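Local coordinates for protein serine hydrolase CCSP0084 (Cycloclasticus sp. P1, PDB 4I3F) that probably hydrolyses esters and the carbon-carbon bonds of meta-cleavage products in aromatic hydrocarbon breakdown, as a serine hydrolase of the alpha/beta hydrolase fold, at residues Ser61-Tyr74 against Gln282-Lys294. Sequence-based numbering, arbitrary orientation.
Sequences SNWQYALPFLAENY and QIEKKKAFNNLTK
K286 lays the end of its side chain over the ring of Y65. The chain stays extended as far as CE, which lies 3.4 Å from the Y65 ring centroid, almost on the ring normal, as a CH-pi contact; the bend at the last torsion (chi4 64°) turns NZ to I283 O. K286 NZ, 4.8 Å from that centroid, adds a longer cation-pi interaction, and its bond to I283 O in the carbonyl plane, 2.8 Å, ties the ammonium to the end of helix 281-284. The other face of Y65 is covered by Q64 CG, while I283 CD1 meets the ring at its edge, 3.5 Å from Y65 CD1. Q282 bends at its second torsion, and its amide reaches N62 O: Q282 NE2 donates over 3.0 Å in a nearly straight bond, with the acceptor in the amide plane. N62 itself turns its OD1 to N124 and G52.

In the alpha/beta hydrolase fold these helices lie on the same side of the central sheet: L70 packs on strand 46-50 and T293 on strand 142-148, and the axes of helices 66-70 and 286-294 cross at -45°. N290 occupies the junction, its OD1 against A66 and its ND2 giving Y65 O a weak bond, with the amide only 16° from the plane of the F69 ring. F69 slides past N290, bringing F69 CE2 3.3 Å from N290 O and CZ close to the amide of N291. The aliphatic part of K294 crosses F69 at about a right angle, and K294 CD lies 3.6 Å from F69 CE2; K294 CB packs on L70 CD2, K294 CE abuts N73 OD1, and K294 NZ forms a salt bridge with D298, which is also hydrogen-bonded to Y74 OH.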
loop_
_atom_site.group_PDB
_atom_site.type_symbol
_atom_site.label_atom_id
_atom_site.label_comp_id
_atom_site.label_asym_id
_atom_site.label_seq_id
_atom_site.Cartn_x
_atom_site.Cartn_y
_atom_site.Cartn_z
ATOM N N SER A 61 -1.573 6.116 8.653
ATOM C CA SER A 61 -1.958 4.930 9.433
ATOM C C SER A 61 -1.050 3.754 9.076
ATOM O O SER A 61 -0.749 2.908 9.925
ATOM C CB SER A 61 -3.434 4.558 9.233
ATOM O OG SER A 61 -3.680 4.122 7.911
ATOM N N ASN A 62 -0.595 3.726 7.830
ATOM C CA ASN A 62 0.322 2.699 7.364
ATOM C C ASN A 62 1.770 3.003 7.711
ATOM O O ASN A 62 2.498 2.126 8.169
ATOM C CB ASN A 62 0.241 2.568 5.844
ATOM C CG ASN A 62 -0.888 1.688 5.387
ATOM O OD1 ASN A 62 -0.694 0.784 4.565
ATOM N ND2 ASN A 62 -2.083 1.951 5.895
ATOM N N TRP A 63 2.187 4.250 7.486
ATOM C CA TRP A 63 3.617 4.553 7.414
ATOM C C TRP A 63 4.173 5.406 8.550
ATOM O O TRP A 63 5.335 5.810 8.496
ATOM C CB TRP A 63 3.965 5.176 6.045
ATOM C CG TRP A 63 3.533 4.339 4.872
ATOM C CD1 TRP A 63 2.669 4.705 3.874
ATOM C CD2 TRP A 63 3.924 2.987 4.583
ATOM N NE1 TRP A 63 2.508 3.668 2.984
ATOM C CE2 TRP A 63 3.266 2.604 3.397
ATOM C CE3 TRP A 63 4.765 2.066 5.213
ATOM C CZ2 TRP A 63 3.430 1.334 2.821
ATOM C CZ3 TRP A 63 4.925 0.806 4.645
ATOM C CH2 TRP A 63 4.256 0.449 3.467
ATOM N N GLN A 64 3.387 5.653 9.595
ATOM C CA GLN A 64 3.850 6.547 10.658
ATOM C C GLN A 64 5.093 6.051 11.398
ATOM O O GLN A 64 5.793 6.840 12.027
ATOM C CB GLN A 64 2.732 6.858 11.656
ATOM C CG GLN A 64 2.256 5.669 12.461
ATOM C CD GLN A 64 1.505 6.104 13.710
ATOM O OE1 GLN A 64 2.012 6.892 14.510
ATOM N NE2 GLN A 64 0.295 5.592 13.883
ATOM N N TYR A 65 5.372 4.754 11.333
ATOM C CA TYR A 65 6.556 4.219 12.000
ATOM C C TYR A 65 7.761 4.150 11.074
ATOM O O TYR A 65 8.911 4.291 11.511
ATOM C CB TYR A 65 6.257 2.833 12.557
ATOM C CG TYR A 65 5.135 2.858 13.547
ATOM C CD1 TYR A 65 3.886 2.352 13.221
ATOM C CD2 TYR A 65 5.309 3.436 14.795
ATOM C CE1 TYR A 65 2.848 2.390 14.126
ATOM C CE2 TYR A 65 4.281 3.479 15.704
ATOM C CZ TYR A 65 3.052 2.956 15.366
ATOM O OH TYR A 65 2.028 3.003 16.281
ATOM N N ALA A 66 7.492 3.918 9.799
ATOM C CA ALA A 66 8.540 3.783 8.799
ATOM C C ALA A 66 9.123 5.135 8.406
ATOM O O ALA A 66 10.324 5.245 8.167
ATOM C CB ALA A 66 7.994 3.086 7.577
ATOM N N LEU A 67 8.269 6.156 8.344
ATOM C CA LEU A 67 8.684 7.488 7.891
ATOM C C LEU A 67 9.838 8.107 8.687
ATOM O O LEU A 67 10.832 8.511 8.086
ATOM C CB LEU A 67 7.497 8.462 7.826
ATOM C CG LEU A 67 6.452 8.275 6.731
ATOM C CD1 LEU A 67 5.373 9.323 6.883
ATOM C CD2 LEU A 67 7.070 8.351 5.353
ATOM N N PRO A 68 9.717 8.192 10.029
ATOM C CA PRO A 68 10.815 8.816 10.780
ATOM C C PRO A 68 12.107 8.041 10.639
ATOM O O PRO A 68 13.182 8.643 10.606
ATOM C CB PRO A 68 10.345 8.729 12.240
ATOM C CG PRO A 68 8.882 8.587 12.172
ATOM C CD PRO A 68 8.624 7.781 10.933
ATOM N N PHE A 69 12.001 6.717 10.558
ATOM C CA PHE A 69 13.186 5.881 10.459
ATOM C C PHE A 69 13.879 6.080 9.119
ATOM O O PHE A 69 15.086 6.337 9.073
ATOM C CB PHE A 69 12.821 4.406 10.646
ATOM C CG PHE A 69 14.001 3.486 10.572
ATOM C CD1 PHE A 69 14.879 3.375 11.639
ATOM C CD2 PHE A 69 14.247 2.742 9.429
ATOM C CE1 PHE A 69 15.974 2.534 11.571
ATOM C CE2 PHE A 69 15.340 1.900 9.360
ATOM C CZ PHE A 69 16.198 1.791 10.427
ATOM N N LEU A 70 13.117 5.959 8.036
ATOM C CA LEU A 70 13.678 6.072 6.692
ATOM C C LEU A 70 14.148 7.497 6.400
ATOM O O LEU A 70 15.116 7.703 5.664
ATOM C CB LEU A 70 12.675 5.605 5.645
ATOM C CG LEU A 70 12.315 4.120 5.684
ATOM C CD1 LEU A 70 11.103 3.857 4.809
ATOM C CD2 LEU A 70 13.482 3.288 5.203
ATOM N N ALA A 71 13.481 8.478 7.002
ATOM C CA ALA A 71 13.830 9.879 6.763
ATOM C C ALA A 71 15.217 10.281 7.255
ATOM O O ALA A 71 15.703 11.351 6.891
ATOM C CB ALA A 71 12.776 10.807 7.332
ATOM N N GLU A 72 15.855 9.459 8.088
ATOM C CA GLU A 72 17.223 9.720 8.529
ATOM C C GLU A 72 18.177 9.715 7.336
ATOM O O GLU A 72 19.250 10.310 7.381
ATOM C CB GLU A 72 17.682 8.661 9.537
ATOM C CG GLU A 72 16.886 8.603 10.838
ATOM C CD GLU A 72 17.322 7.448 11.728
ATOM O OE1 GLU A 72 18.266 6.724 11.344
ATOM O OE2 GLU A 72 16.724 7.261 12.809
ATOM N N ASN A 73 17.786 9.020 6.272
ATOM C CA ASN A 73 18.667 8.861 5.124
ATOM C C ASN A 73 17.984 9.051 3.774
ATOM O O ASN A 73 18.655 9.180 2.742
ATOM C CB ASN A 73 19.362 7.491 5.195
ATOM C CG ASN A 73 20.206 7.333 6.456
ATOM O OD1 ASN A 73 19.765 6.749 7.449
ATOM N ND2 ASN A 73 21.418 7.868 6.425
ATOM N N TYR A 74 16.655 9.084 3.773
ATOM C CA TYR A 74 15.900 9.169 2.524
ATOM C C TYR A 74 14.822 10.240 2.556
ATOM O O TYR A 74 14.240 10.516 3.608
ATOM C CB TYR A 74 15.243 7.821 2.196
ATOM C CG TYR A 74 16.242 6.747 1.845
ATOM C CD1 TYR A 74 16.721 6.617 0.545
ATOM C CD2 TYR A 74 16.722 5.872 2.819
ATOM C CE1 TYR A 74 17.639 5.648 0.223
ATOM C CE2 TYR A 74 17.647 4.908 2.508
ATOM C CZ TYR A 74 18.099 4.800 1.207
ATOM O OH TYR A 74 19.021 3.835 0.890
ATOM N N GLN A 282 4.646 -4.102 8.636
ATOM C CA GLN A 282 5.334 -2.887 9.063
ATOM C C GLN A 282 4.913 -2.400 10.448
ATOM O O GLN A 282 5.619 -1.596 11.064
ATOM C CB GLN A 282 5.157 -1.774 8.015
ATOM C CG GLN A 282 3.930 -0.875 8.191
ATOM C CD GLN A 282 2.601 -1.515 7.784
ATOM O OE1 GLN A 282 2.494 -2.729 7.598
ATOM N NE2 GLN A 282 1.575 -0.679 7.652
ATOM N N ILE A 283 3.765 -2.876 10.933
ATOM C CA ILE A 283 3.309 -2.560 12.280
ATOM C C ILE A 283 3.667 -3.691 13.239
ATOM O O ILE A 283 4.084 -3.442 14.366
ATOM C CB ILE A 283 1.773 -2.346 12.342
ATOM C CG1 ILE A 283 1.308 -1.328 11.303
ATOM C CG2 ILE A 283 1.341 -1.918 13.754
ATOM C CD1 ILE A 283 1.898 0.034 11.481
ATOM N N GLU A 284 3.502 -4.935 12.795
ATOM C CA GLU A 284 3.764 -6.079 13.672
ATOM C C GLU A 284 5.247 -6.192 13.984
ATOM O O GLU A 284 5.634 -6.401 15.134
ATOM C CB GLU A 284 3.275 -7.378 13.024
ATOM C CG GLU A 284 3.322 -8.605 13.937
ATOM C CD GLU A 284 1.958 -9.265 14.075
ATOM O OE1 GLU A 284 1.185 -9.224 13.095
ATOM O OE2 GLU A 284 1.667 -9.815 15.152
ATOM N N LYS A 285 6.065 -6.060 12.943
ATOM C CA LYS A 285 7.520 -6.165 13.055
ATOM C C LYS A 285 8.136 -4.835 12.646
ATOM O O LYS A 285 8.883 -4.781 11.660
ATOM C CB LYS A 285 8.063 -7.224 12.087
ATOM C CG LYS A 285 7.225 -8.493 11.953
ATOM C CD LYS A 285 7.453 -9.427 13.127
ATOM C CE LYS A 285 6.787 -10.786 12.890
ATOM N NZ LYS A 285 7.086 -11.741 14.000
ATOM N N LYS A 286 7.835 -3.768 13.380
ATOM C CA LYS A 286 8.333 -2.441 13.013
ATOM C C LYS A 286 9.843 -2.415 12.814
ATOM O O LYS A 286 10.317 -1.997 11.759
ATOM C CB LYS A 286 7.966 -1.415 14.077
ATOM C CG LYS A 286 6.479 -1.263 14.291
ATOM C CD LYS A 286 6.208 -0.212 15.332
ATOM C CE LYS A 286 4.742 -0.203 15.700
ATOM N NZ LYS A 286 4.379 -1.494 16.336
ATOM N N LYS A 287 10.603 -2.861 13.811
ATOM C CA LYS A 287 12.060 -2.743 13.705
ATOM C C LYS A 287 12.612 -3.607 12.577
ATOM O O LYS A 287 13.465 -3.159 11.801
ATOM C CB LYS A 287 12.770 -3.048 15.037
ATOM C CG LYS A 287 14.298 -2.894 14.950
ATOM C CD LYS A 287 14.954 -2.694 16.311
ATOM C CE LYS A 287 15.023 -3.979 17.118
ATOM N NZ LYS A 287 15.899 -5.014 16.474
ATOM N N ALA A 288 12.126 -4.842 12.478
ATOM C CA ALA A 288 12.628 -5.766 11.465
ATOM C C ALA A 288 12.289 -5.290 10.054
ATOM O O ALA A 288 13.142 -5.307 9.161
ATOM C CB ALA A 288 12.102 -7.175 11.706
ATOM N N PHE A 289 11.046 -4.858 9.860
ATOM C CA PHE A 289 10.619 -4.393 8.549
ATOM C C PHE A 289 11.363 -3.117 8.158
ATOM O O PHE A 289 11.853 -3.001 7.022
ATOM C CB PHE A 289 9.109 -4.169 8.514
ATOM C CG PHE A 289 8.627 -3.583 7.213
ATOM C CD1 PHE A 289 8.348 -4.407 6.126
ATOM C CD2 PHE A 289 8.491 -2.207 7.068
ATOM C CE1 PHE A 289 7.926 -3.863 4.913
ATOM C CE2 PHE A 289 8.074 -1.657 5.861
ATOM C CZ PHE A 289 7.788 -2.489 4.783
ATOM N N ASN A 290 11.424 -2.160 9.079
ATOM C CA ASN A 290 12.088 -0.882 8.832
ATOM C C ASN A 290 13.548 -1.091 8.456
ATOM O O ASN A 290 14.052 -0.535 7.474
ATOM C CB ASN A 290 11.987 0.015 10.071
ATOM C CG ASN A 290 10.618 0.645 10.224
ATOM O OD1 ASN A 290 9.742 0.468 9.377
ATOM N ND2 ASN A 290 10.422 1.374 11.313
ATOM N N ASN A 291 14.234 -1.913 9.235
ATOM C CA ASN A 291 15.621 -2.220 8.913
ATOM C C ASN A 291 15.811 -3.008 7.620
ATOM O O ASN A 291 16.690 -2.670 6.829
ATOM C CB ASN A 291 16.329 -2.862 10.103
ATOM C CG ASN A 291 16.665 -1.840 11.182
ATOM O OD1 ASN A 291 17.617 -1.075 11.050
ATOM N ND2 ASN A 291 15.880 -1.815 12.240
ATOM N N LEU A 292 14.997 -4.037 7.377
ATOM C CA LEU A 292 15.119 -4.798 6.124
ATOM C C LEU A 292 14.925 -3.897 4.912
ATOM O O LEU A 292 15.694 -3.961 3.944
ATOM C CB LEU A 292 14.120 -5.962 6.089
ATOM C CG LEU A 292 14.271 -6.896 4.898
ATOM C CD1 LEU A 292 15.564 -7.692 5.016
ATOM C CD2 LEU A 292 13.073 -7.826 4.822
ATOM N N THR A 293 13.908 -3.045 4.986
ATOM C CA THR A 293 13.581 -2.112 3.909
ATOM C C THR A 293 14.704 -1.111 3.675
ATOM O O THR A 293 15.141 -0.918 2.530
ATOM C CB THR A 293 12.252 -1.396 4.219
ATOM O OG1 THR A 293 11.200 -2.373 4.250
ATOM C CG2 THR A 293 11.928 -0.328 3.166
ATOM N N LYS A 294 15.177 -0.483 4.750
ATOM C CA LYS A 294 16.256 0.487 4.648
ATOM C C LYS A 294 17.528 -0.134 4.092
ATOM O O LYS A 294 18.139 0.402 3.161
ATOM C CB LYS A 294 16.550 1.125 6.008
ATOM C CG LYS A 294 17.659 2.167 5.939
ATOM C CD LYS A 294 18.193 2.539 7.320
ATOM C CE LYS A 294 19.315 3.566 7.236
ATOM N NZ LYS A 294 20.642 2.975 6.905
#